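Local atomic coordinates of P43 (Trichuris muris, PDB entry 6QIX), a protein that is the major secreted protein of a parasitic whipworm, tethers to matrix and inhibits the function of the cytokine interleukin-13. Residues L117-A122 with G162-C167; H156-D161 with M313-R318; K299-F304 with G320-L325; P71-H76 with H103-I108. All coordinates share one frame; numbering follows the deposited sequence.

Contacts 1 and 3 are buried, contact 2 lies at the surface and contact 4 is partly buried. Contacts 1 and 2 meet in one antiparallel sheet: 162-167 and 156-161 lie on neighbouring strands, joined by the C157-C166 disulfide. Contacts 2 and 3 share helix 315-325, whose first turn faces the sheet and whose later turns pack on helix 292-310. Contact 4 lies toward the other edge, where I108 touches K165 and C167 of contact 1. Chemistry follows place: a disulfide and a tyrosine in contact 1, chiefly apolar and aromatic side chains in contact 3, histidines, an arginine and waters in contact 2, and backbone bonds with a histidine pair in contact 4.

Contact 1. Residues L117-A122 with G162-C167; sequences LGCGYA and GMCKCC
C119 and C164 are joined by a disulfide that ties the loop 117-122 to strand 163-168. From C119, CB points at the strand and lies 3.1 Å from C164 SG; its SG, anti to the carbonyl carbon (chi1 -63°), then closes the bond to C164 SG at 2.1 Å. The C-S-S-C torsion is -87°, close to the preferred right angle, so the S-S torsion itself is near its relaxed value. C164 places its own sulfur in the same way, anti to its carbonyl carbon.

Y121, two residues along the loop, lies against the sulfurs. Its CE2 is 4.2 Å from C164 SG, which sits at the ring edge near the plane, while C166 SG approaches obliquely, 5.2 Å from the ring centroid. That second sulfur belongs to the C157-C166 disulfide, and Y121 also touches C157, so the ring borders both cystines. Its hydroxyl is hydrogen-bonded to P112 O, which fixes the far end of the ring.

No hydrogen bond crosses between the two segments. The covalent S-S bond therefore fixes the loop to the strand, in a buried setting where the Y121 ring packs against the sulfurs.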
# COMPACT_ATOMS: atom_id res chain seq x y z
N LEU A 117 4.69 11.62 4.42
CA LEU A 117 3.38 11.00 4.60
C LEU A 117 2.67 11.46 5.87
O LEU A 117 1.45 11.25 6.03
CB LEU A 117 3.53 9.47 4.61
CG LEU A 117 3.42 8.72 3.29
CD1 LEU A 117 4.18 9.29 2.15
CD2 LEU A 117 3.84 7.22 3.52
N GLY A 118 3.40 12.06 6.81
CA GLY A 118 2.76 12.52 8.03
C GLY A 118 2.28 11.34 8.85
O GLY A 118 3.00 10.35 9.02
N CYS A 119 1.04 11.37 9.33
CA CYS A 119 0.54 10.25 10.12
C CYS A 119 -0.00 9.21 9.15
O CYS A 119 -1.21 9.02 8.97
CB CYS A 119 -0.47 10.74 11.16
SG CYS A 119 0.34 11.90 12.36
N GLY A 120 0.93 8.50 8.52
CA GLY A 120 0.58 7.64 7.41
C GLY A 120 0.47 6.16 7.73
O GLY A 120 0.44 5.34 6.81
N TYR A 121 0.37 5.80 9.01
CA TYR A 121 0.44 4.39 9.39
C TYR A 121 -0.70 3.55 8.82
O TYR A 121 -0.55 2.32 8.71
CB TYR A 121 0.46 4.30 10.90
CG TYR A 121 1.71 4.94 11.44
CD1 TYR A 121 2.88 4.21 11.49
CD2 TYR A 121 1.75 6.27 11.82
CE1 TYR A 121 4.03 4.73 11.95
CE2 TYR A 121 2.94 6.84 12.33
CZ TYR A 121 4.08 6.06 12.38
OH TYR A 121 5.27 6.56 12.83
N ALA A 122 -1.80 4.16 8.43
CA ALA A 122 -2.90 3.37 7.87
C ALA A 122 -2.67 2.91 6.45
O ALA A 122 -3.34 1.96 6.01
CB ALA A 122 -4.21 4.16 7.89
N GLY A 162 2.90 17.72 16.86
CA GLY A 162 4.06 17.21 16.14
C GLY A 162 4.27 15.73 16.23
O GLY A 162 5.32 15.22 15.79
N MET A 163 3.30 15.00 16.78
CA MET A 163 3.36 13.56 16.91
C MET A 163 2.05 12.98 16.38
O MET A 163 1.07 13.70 16.18
CB MET A 163 3.60 13.17 18.38
CG MET A 163 4.92 13.68 18.98
SD MET A 163 6.34 12.95 18.15
CE MET A 163 6.25 11.23 18.61
N CYS A 164 2.04 11.66 16.17
CA CYS A 164 0.84 10.94 15.76
C CYS A 164 0.28 10.15 16.93
O CYS A 164 1.03 9.47 17.64
CB CYS A 164 1.14 10.00 14.59
SG CYS A 164 1.91 10.87 13.19
N LYS A 165 -1.04 10.24 17.11
CA LYS A 165 -1.76 9.48 18.13
C LYS A 165 -2.68 8.50 17.43
O LYS A 165 -3.51 8.92 16.62
CB LYS A 165 -2.59 10.40 19.05
CG LYS A 165 -1.73 11.51 19.72
CD LYS A 165 -0.73 10.89 20.69
CE LYS A 165 0.07 12.00 21.34
NZ LYS A 165 0.80 11.55 22.56
N CYS A 166 -2.49 7.20 17.69
CA CYS A 166 -3.13 6.16 16.86
C CYS A 166 -3.79 5.08 17.70
O CYS A 166 -3.26 4.69 18.74
CB CYS A 166 -2.14 5.48 15.96
SG CYS A 166 -1.20 6.58 14.83
N CYS A 167 -4.93 4.58 17.20
CA CYS A 167 -5.68 3.48 17.77
C CYS A 167 -6.08 2.60 16.58
O CYS A 167 -6.12 3.09 15.45
CB CYS A 167 -6.95 3.96 18.51
SG CYS A 167 -6.72 5.18 19.75

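Contact 2. Residues H156-D161 with M313-R318; sequences HCIEKD and MPHWKR
H315, in the first turn of helix 315-325, sets its CA 6.4 Å from the CA of C157 on strand 155-160, the closest CA pair between the segments. P314 is the N-cap residue, and its carbonyl oxygen accepts the amide of R318, so the turn brings the side chains of H315 and R318 to the strand together.

The H315 CG lies between its backbone N and carbonyl carbon (chi1 55°), and its CB rests 3.3 Å from C157 O. One face of the imidazole takes H156 CB in a CH-pi contact, 4.1 Å from the ring centroid and offset toward the rim. The two imidazoles are inclined at 42°, neither stacked nor edge-to-face. A water bridges them, 2.8 Å from ND1 of H156 and equally far from ND1 of H315. I158 CG2 adds a looser contact at CD2 of H315.

R318 reaches C157 by a chain bent at chi2 and chi3. Its NH2 makes a weak hydrogen bond to C157 O (3.2 Å), with the oxygen at the guanidinium edge, in plane. A second water accepts from this NH2 and from C157 N, so both backbone polar atoms of C157 are engaged. The C157 side chain starts away from the helix, and its SG is in a disulfide with C166 of the adjacent strand 163-168.

The interface is thus held by weak and water-mediated polar links.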
# COMPACT_ATOMS: atom_id res chain seq x y z
N HIS A 156 -5.86 4.13 12.84
CA HIS A 156 -6.60 5.39 12.81
C HIS A 156 -5.78 6.39 13.62
O HIS A 156 -5.66 6.26 14.84
CB HIS A 156 -8.00 5.22 13.41
CG HIS A 156 -8.79 4.07 12.80
ND1 HIS A 156 -9.16 4.04 11.47
CD2 HIS A 156 -9.27 2.93 13.35
CE1 HIS A 156 -9.84 2.93 11.23
NE2 HIS A 156 -9.93 2.24 12.36
N CYS A 157 -5.21 7.38 12.93
CA CYS A 157 -4.26 8.31 13.54
C CYS A 157 -4.72 9.74 13.39
O CYS A 157 -5.26 10.12 12.35
CB CYS A 157 -2.86 8.21 12.90
SG CYS A 157 -2.13 6.58 12.93
N ILE A 158 -4.47 10.54 14.44
CA ILE A 158 -4.59 11.99 14.35
C ILE A 158 -3.24 12.58 14.75
O ILE A 158 -2.45 11.95 15.44
CB ILE A 158 -5.72 12.57 15.24
CG1 ILE A 158 -5.39 12.32 16.72
CG2 ILE A 158 -7.02 11.91 14.88
CD1 ILE A 158 -6.35 12.99 17.70
N GLU A 159 -2.99 13.79 14.30
CA GLU A 159 -1.77 14.51 14.65
C GLU A 159 -2.02 15.42 15.85
O GLU A 159 -2.99 16.16 15.86
CB GLU A 159 -1.30 15.32 13.45
CG GLU A 159 0.07 15.98 13.66
CD GLU A 159 0.51 16.82 12.48
OE1 GLU A 159 0.12 16.47 11.34
OE2 GLU A 159 1.25 17.81 12.71
N LYS A 160 -1.14 15.35 16.85
CA LYS A 160 -1.21 16.24 18.01
C LYS A 160 0.22 16.68 18.35
O LYS A 160 1.07 15.84 18.63
CB LYS A 160 -1.81 15.54 19.21
CG LYS A 160 -3.31 15.18 19.06
CD LYS A 160 -4.19 16.39 18.73
CE LYS A 160 -5.41 16.45 19.61
NZ LYS A 160 -6.16 17.73 19.46
N ASP A 161 0.43 17.99 18.29
CA ASP A 161 1.65 18.68 18.70
C ASP A 161 2.91 17.98 18.16
O ASP A 161 3.85 17.71 18.89
CB ASP A 161 1.71 18.83 20.22
CG ASP A 161 2.80 19.81 20.66
OD1 ASP A 161 3.07 20.77 19.91
OD2 ASP A 161 3.37 19.62 21.75
N MET A 313 -9.36 17.37 6.69
CA MET A 313 -9.83 16.03 6.41
C MET A 313 -9.77 15.16 7.66
O MET A 313 -8.73 15.07 8.30
CB MET A 313 -8.97 15.36 5.35
CG MET A 313 -9.05 15.98 3.98
SD MET A 313 -8.28 14.82 2.81
CE MET A 313 -8.66 15.77 1.31
N PRO A 314 -10.87 14.52 8.03
CA PRO A 314 -10.79 13.49 9.08
C PRO A 314 -9.95 12.32 8.62
O PRO A 314 -9.76 12.10 7.41
CB PRO A 314 -12.24 13.08 9.32
CG PRO A 314 -12.97 13.49 8.14
CD PRO A 314 -12.21 14.64 7.47
N HIS A 315 -9.49 11.53 9.61
CA HIS A 315 -8.52 10.48 9.28
C HIS A 315 -9.09 9.50 8.24
O HIS A 315 -8.34 9.03 7.37
CB HIS A 315 -8.01 9.72 10.53
CG HIS A 315 -9.07 9.12 11.39
ND1 HIS A 315 -9.75 7.98 11.06
CD2 HIS A 315 -9.55 9.50 12.61
CE1 HIS A 315 -10.65 7.71 12.00
NE2 HIS A 315 -10.53 8.61 12.96
N TRP A 316 -10.39 9.21 8.28
CA TRP A 316 -10.95 8.19 7.37
C TRP A 316 -10.95 8.69 5.92
O TRP A 316 -10.80 7.90 4.96
CB TRP A 316 -12.37 7.79 7.80
CG TRP A 316 -13.39 8.92 7.82
CD1 TRP A 316 -13.79 9.67 8.93
CD2 TRP A 316 -14.14 9.42 6.71
NE1 TRP A 316 -14.70 10.62 8.54
CE2 TRP A 316 -14.95 10.48 7.19
CE3 TRP A 316 -14.20 9.06 5.35
CZ2 TRP A 316 -15.81 11.20 6.35
CZ3 TRP A 316 -15.04 9.76 4.51
CH2 TRP A 316 -15.86 10.84 5.03
N LYS A 317 -11.09 10.00 5.76
CA LYS A 317 -11.08 10.58 4.43
C LYS A 317 -9.66 10.74 3.92
O LYS A 317 -9.36 10.40 2.76
CB LYS A 317 -11.83 11.90 4.45
CG LYS A 317 -11.95 12.54 3.07
CD LYS A 317 -12.64 13.89 3.09
CE LYS A 317 -14.03 13.80 3.66
NZ LYS A 317 -14.94 14.78 3.01
N ARG A 318 -8.75 11.26 4.77
CA ARG A 318 -7.33 11.30 4.41
C ARG A 318 -6.82 9.92 4.00
O ARG A 318 -6.13 9.77 2.98
CB ARG A 318 -6.54 11.83 5.61
CG ARG A 318 -5.04 12.08 5.38
CD ARG A 318 -4.14 10.82 5.66
NE ARG A 318 -4.48 10.21 6.95
CZ ARG A 318 -4.14 10.69 8.13
NH1 ARG A 318 -3.43 11.80 8.23
NH2 ARG A 318 -4.57 10.09 9.24
O HOH W 1 -8.93 5.93 9.35
O HOH W 2 -5.14 7.19 9.97

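Contact 3. Residues K299-F304 with G320-L325; sequences KIWDDF and GYAKML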
# COMPACT_ATOMS: atom_id res chain seq x y z
N LYS A 299 7.24 15.50 -3.72
CA LYS A 299 6.45 16.71 -3.87
C LYS A 299 4.96 16.38 -3.85
O LYS A 299 4.18 17.05 -3.16
CB LYS A 299 6.86 17.43 -5.16
CG LYS A 299 5.96 18.61 -5.52
CD LYS A 299 6.13 19.73 -4.54
CE LYS A 299 5.87 21.10 -5.18
NZ LYS A 299 6.30 22.17 -4.24
N ILE A 300 4.55 15.35 -4.59
CA ILE A 300 3.12 15.00 -4.61
C ILE A 300 2.61 14.68 -3.21
O ILE A 300 1.52 15.11 -2.81
CB ILE A 300 2.86 13.85 -5.59
CG1 ILE A 300 3.07 14.29 -7.04
CG2 ILE A 300 1.41 13.35 -5.41
CD1 ILE A 300 3.37 13.13 -7.99
N TRP A 301 3.39 13.92 -2.43
CA TRP A 301 2.97 13.57 -1.06
C TRP A 301 3.04 14.78 -0.14
O TRP A 301 2.13 14.97 0.68
CB TRP A 301 3.82 12.42 -0.55
CG TRP A 301 3.28 11.11 -1.06
CD1 TRP A 301 3.74 10.36 -2.10
CD2 TRP A 301 2.12 10.45 -0.56
NE1 TRP A 301 2.94 9.25 -2.27
CE2 TRP A 301 1.92 9.29 -1.34
CE3 TRP A 301 1.21 10.73 0.45
CZ2 TRP A 301 0.87 8.39 -1.10
CZ3 TRP A 301 0.17 9.83 0.70
CH2 TRP A 301 0.03 8.67 -0.06
N ASP A 302 4.06 15.62 -0.26
CA ASP A 302 4.08 16.83 0.56
C ASP A 302 2.83 17.65 0.30
O ASP A 302 2.19 18.16 1.24
CB ASP A 302 5.34 17.66 0.25
CG ASP A 302 6.62 17.10 0.88
OD1 ASP A 302 6.53 16.25 1.80
OD2 ASP A 302 7.74 17.48 0.44
N ASP A 303 2.46 17.79 -0.98
CA ASP A 303 1.29 18.59 -1.34
C ASP A 303 -0.00 17.94 -0.83
O ASP A 303 -0.90 18.64 -0.32
CB ASP A 303 1.24 18.80 -2.84
CG ASP A 303 2.37 19.72 -3.34
OD1 ASP A 303 2.58 19.80 -4.57
OD2 ASP A 303 3.04 20.37 -2.49
N PHE A 304 -0.11 16.62 -0.94
CA PHE A 304 -1.30 15.94 -0.42
C PHE A 304 -1.41 16.13 1.09
O PHE A 304 -2.49 16.40 1.63
CB PHE A 304 -1.28 14.43 -0.75
CG PHE A 304 -2.31 13.67 0.03
CD1 PHE A 304 -3.66 13.80 -0.28
CD2 PHE A 304 -1.95 12.87 1.12
CE1 PHE A 304 -4.65 13.16 0.47
CE2 PHE A 304 -2.94 12.23 1.88
CZ PHE A 304 -4.29 12.35 1.56
N GLY A 320 -8.48 7.32 2.92
CA GLY A 320 -9.07 6.84 1.68
C GLY A 320 -8.40 7.42 0.46
O GLY A 320 -8.12 6.71 -0.49
N TYR A 321 -8.14 8.75 0.46
CA TYR A 321 -7.40 9.35 -0.64
C TYR A 321 -5.98 8.79 -0.69
O TYR A 321 -5.45 8.50 -1.78
CB TYR A 321 -7.35 10.86 -0.49
CG TYR A 321 -8.56 11.61 -0.98
CD1 TYR A 321 -8.94 11.59 -2.32
CD2 TYR A 321 -9.34 12.35 -0.10
CE1 TYR A 321 -10.05 12.27 -2.77
CE2 TYR A 321 -10.47 13.04 -0.53
CZ TYR A 321 -10.81 13.01 -1.86
OH TYR A 321 -11.92 13.70 -2.30
N ALA A 322 -5.34 8.64 0.47
CA ALA A 322 -3.94 8.26 0.47
C ALA A 322 -3.78 6.84 -0.10
O ALA A 322 -2.79 6.55 -0.76
CB ALA A 322 -3.36 8.34 1.88
N LYS A 323 -4.71 5.93 0.21
CA LYS A 323 -4.61 4.58 -0.34
C LYS A 323 -4.65 4.58 -1.86
O LYS A 323 -3.95 3.77 -2.50
CB LYS A 323 -5.71 3.68 0.25
CG LYS A 323 -5.47 3.34 1.72
CD LYS A 323 -6.65 2.59 2.33
CE LYS A 323 -6.58 2.52 3.77
NZ LYS A 323 -7.79 1.74 4.28
N MET A 324 -5.44 5.48 -2.45
CA MET A 324 -5.45 5.62 -3.91
C MET A 324 -4.12 6.20 -4.40
O MET A 324 -3.52 5.70 -5.37
CB MET A 324 -6.64 6.49 -4.34
CG MET A 324 -8.03 5.95 -3.96
SD MET A 324 -9.40 7.07 -4.41
CE MET A 324 -9.48 6.87 -6.19
N LEU A 325 -3.63 7.25 -3.73
CA LEU A 325 -2.38 7.90 -4.14
C LEU A 325 -1.21 6.91 -4.07
O LEU A 325 -0.29 6.98 -4.91
CB LEU A 325 -2.15 9.14 -3.26
CG LEU A 325 -1.29 10.27 -3.77
CD1 LEU A 325 -1.85 10.84 -5.06
CD2 LEU A 325 -1.18 11.37 -2.72
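L325 lies over one face of the W301 indole, its CD2 3.8 Å from the centroid of the six-membered ring and 2° off the ring normal. With CG anti to the backbone N (chi1 -156°), CG also comes over that face, and CB is 3.8 Å from W301 CZ2. CD2 is also 3.6 Å from F304 CB, and CD1 touches CG2 of I300. One leucine thus touches I300, W301 and F304, and its two methyls divide the work.

A322 supplies the next step. Its CB meets the indole at the edge, in plane, at CH2, and lies 3.9 Å from F304 CE2, so a single methyl sits against both aromatic rings. The A322 carbonyl oxygen also approaches W301 CH2 at the edge of the ring. F304 CE1 is 3.7 Å from Y321 CB, and the two side chains cross at about a right angle. No hydrogen bond crosses the interface.

The segments run antiparallel, at 172°, with axes 11.9 Å apart, a wide spacing bridged by large side chains. They belong to consecutive helices, 292-310 and 315-325, which form a helical hairpin. Around it, L117 and M326 touch W301, F123 touches A322, and edge-to-face rings are added by Y225 on F304 and F260 on Y321. M324 of the second helix touches L262 and L264 of strand 262-268.

Contact 4. Residues P71-H76 with H103-I108; sequences PPPCGH and HDHSDI
The imidazole of H76 has S106 CA over one face, offset toward the rim, and H103 at its edge. The two histidines meet rim to rim with planes at 57°, and their ND1 atoms are 2.9 Å apart in a hydrogen bond whose donor may be either one. S106 CB lies 3.4 Å from H76 NE2. At the other end, P73 CB lies over one face of the H105 ring, offset toward the rim, in a CH-pi contact 3.8 Å from the centroid.

Between these rings the backbones bind. H76 N donates to H105 O at 3.0 Å, with an N-H...O angle of 157°. H105 is the centre of an inverse gamma turn. G75 N gives D107 O a weak hydrogen bond, short at 2.7 Å but bent (126°). A water donates to P73 O and accepts from D107 N, extending the link.

Both segments are loops: 71-76 leads into strand 79-85, and the loop 103-108 runs into strand 109-112. C74 is disulfide-bonded to C109 at the start of that strand, W36 packs on P73 and C74, and Y171 stacks on H76. G75 pairs by backbone with C168 of strand 163-168, whose K165 and C167 touch I108.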
# COMPACT_ATOMS: atom_id res chain seq x y z
N PRO A 71 7.34 1.96 20.14
CA PRO A 71 6.75 1.97 21.50
C PRO A 71 6.20 0.60 21.84
O PRO A 71 6.04 -0.24 20.95
CB PRO A 71 5.63 3.01 21.40
CG PRO A 71 5.26 3.01 19.96
CD PRO A 71 6.53 2.75 19.19
N PRO A 72 5.86 0.36 23.10
CA PRO A 72 5.32 -0.96 23.49
C PRO A 72 3.92 -1.16 22.97
O PRO A 72 3.28 -0.18 22.57
CB PRO A 72 5.35 -0.90 25.03
CG PRO A 72 5.46 0.55 25.38
CD PRO A 72 6.13 1.25 24.24
N PRO A 73 3.42 -2.41 22.96
CA PRO A 73 2.06 -2.67 22.49
C PRO A 73 1.06 -1.64 22.97
O PRO A 73 1.00 -1.33 24.17
CB PRO A 73 1.77 -4.07 23.04
CG PRO A 73 3.08 -4.76 23.04
CD PRO A 73 4.10 -3.64 23.42
N CYS A 74 0.26 -1.12 22.04
CA CYS A 74 -0.59 0.04 22.30
C CYS A 74 -1.79 -0.02 21.35
O CYS A 74 -1.79 -0.68 20.32
CB CYS A 74 0.19 1.38 22.26
SG CYS A 74 1.01 1.69 20.76
N GLY A 75 -2.85 0.72 21.72
CA GLY A 75 -3.83 1.22 20.76
C GLY A 75 -4.88 0.25 20.30
O GLY A 75 -5.61 0.56 19.34
N HIS A 76 -5.00 -0.91 20.96
CA HIS A 76 -5.76 -2.04 20.42
C HIS A 76 -5.16 -2.52 19.09
O HIS A 76 -5.86 -3.11 18.24
CB HIS A 76 -7.25 -1.69 20.27
CG HIS A 76 -7.87 -1.11 21.52
ND1 HIS A 76 -8.64 -1.85 22.39
CD2 HIS A 76 -7.80 0.13 22.06
CE1 HIS A 76 -9.02 -1.10 23.41
NE2 HIS A 76 -8.52 0.11 23.24
N HIS A 103 -7.03 -6.55 23.42
CA HIS A 103 -7.53 -5.29 23.95
C HIS A 103 -6.95 -4.92 25.32
O HIS A 103 -7.16 -3.80 25.79
CB HIS A 103 -9.06 -5.37 24.05
CG HIS A 103 -9.75 -5.49 22.73
ND1 HIS A 103 -9.87 -4.45 21.85
CD2 HIS A 103 -10.39 -6.54 22.16
CE1 HIS A 103 -10.57 -4.84 20.79
NE2 HIS A 103 -10.88 -6.11 20.95
N ASP A 104 -6.22 -5.82 25.97
CA ASP A 104 -5.52 -5.43 27.19
C ASP A 104 -4.54 -4.30 26.92
O ASP A 104 -4.31 -3.45 27.78
CB ASP A 104 -4.79 -6.63 27.80
CG ASP A 104 -5.72 -7.63 28.47
OD1 ASP A 104 -6.91 -7.31 28.75
OD2 ASP A 104 -5.26 -8.75 28.73
N HIS A 105 -3.94 -4.25 25.74
CA HIS A 105 -2.98 -3.19 25.44
C HIS A 105 -3.71 -2.07 24.73
O HIS A 105 -3.73 -1.98 23.50
CB HIS A 105 -1.81 -3.72 24.64
CG HIS A 105 -0.90 -4.57 25.45
ND1 HIS A 105 -0.70 -5.90 25.17
CD2 HIS A 105 -0.17 -4.29 26.55
CE1 HIS A 105 0.15 -6.41 26.05
NE2 HIS A 105 0.48 -5.45 26.90
N SER A 106 -4.29 -1.18 25.55
CA SER A 106 -5.30 -0.24 25.10
C SER A 106 -4.87 1.21 25.18
O SER A 106 -5.58 2.09 24.65
CB SER A 106 -6.57 -0.44 25.95
OG SER A 106 -6.20 -0.40 27.33
N ASP A 107 -3.70 1.49 25.77
CA ASP A 107 -3.23 2.86 25.85
C ASP A 107 -2.97 3.39 24.45
O ASP A 107 -2.52 2.65 23.56
CB ASP A 107 -1.97 2.97 26.72
CG ASP A 107 -2.22 2.65 28.22
OD1 ASP A 107 -3.39 2.68 28.71
OD2 ASP A 107 -1.22 2.38 28.93
N ILE A 108 -3.24 4.67 24.23
CA ILE A 108 -3.08 5.21 22.88
C ILE A 108 -1.62 5.13 22.41
O ILE A 108 -0.68 5.31 23.19
CB ILE A 108 -3.63 6.64 22.79
CG1 ILE A 108 -3.78 7.08 21.33
CG2 ILE A 108 -2.76 7.61 23.56
CD1 ILE A 108 -4.79 8.18 21.08
O HOH W 3 -1.05 -0.14 25.86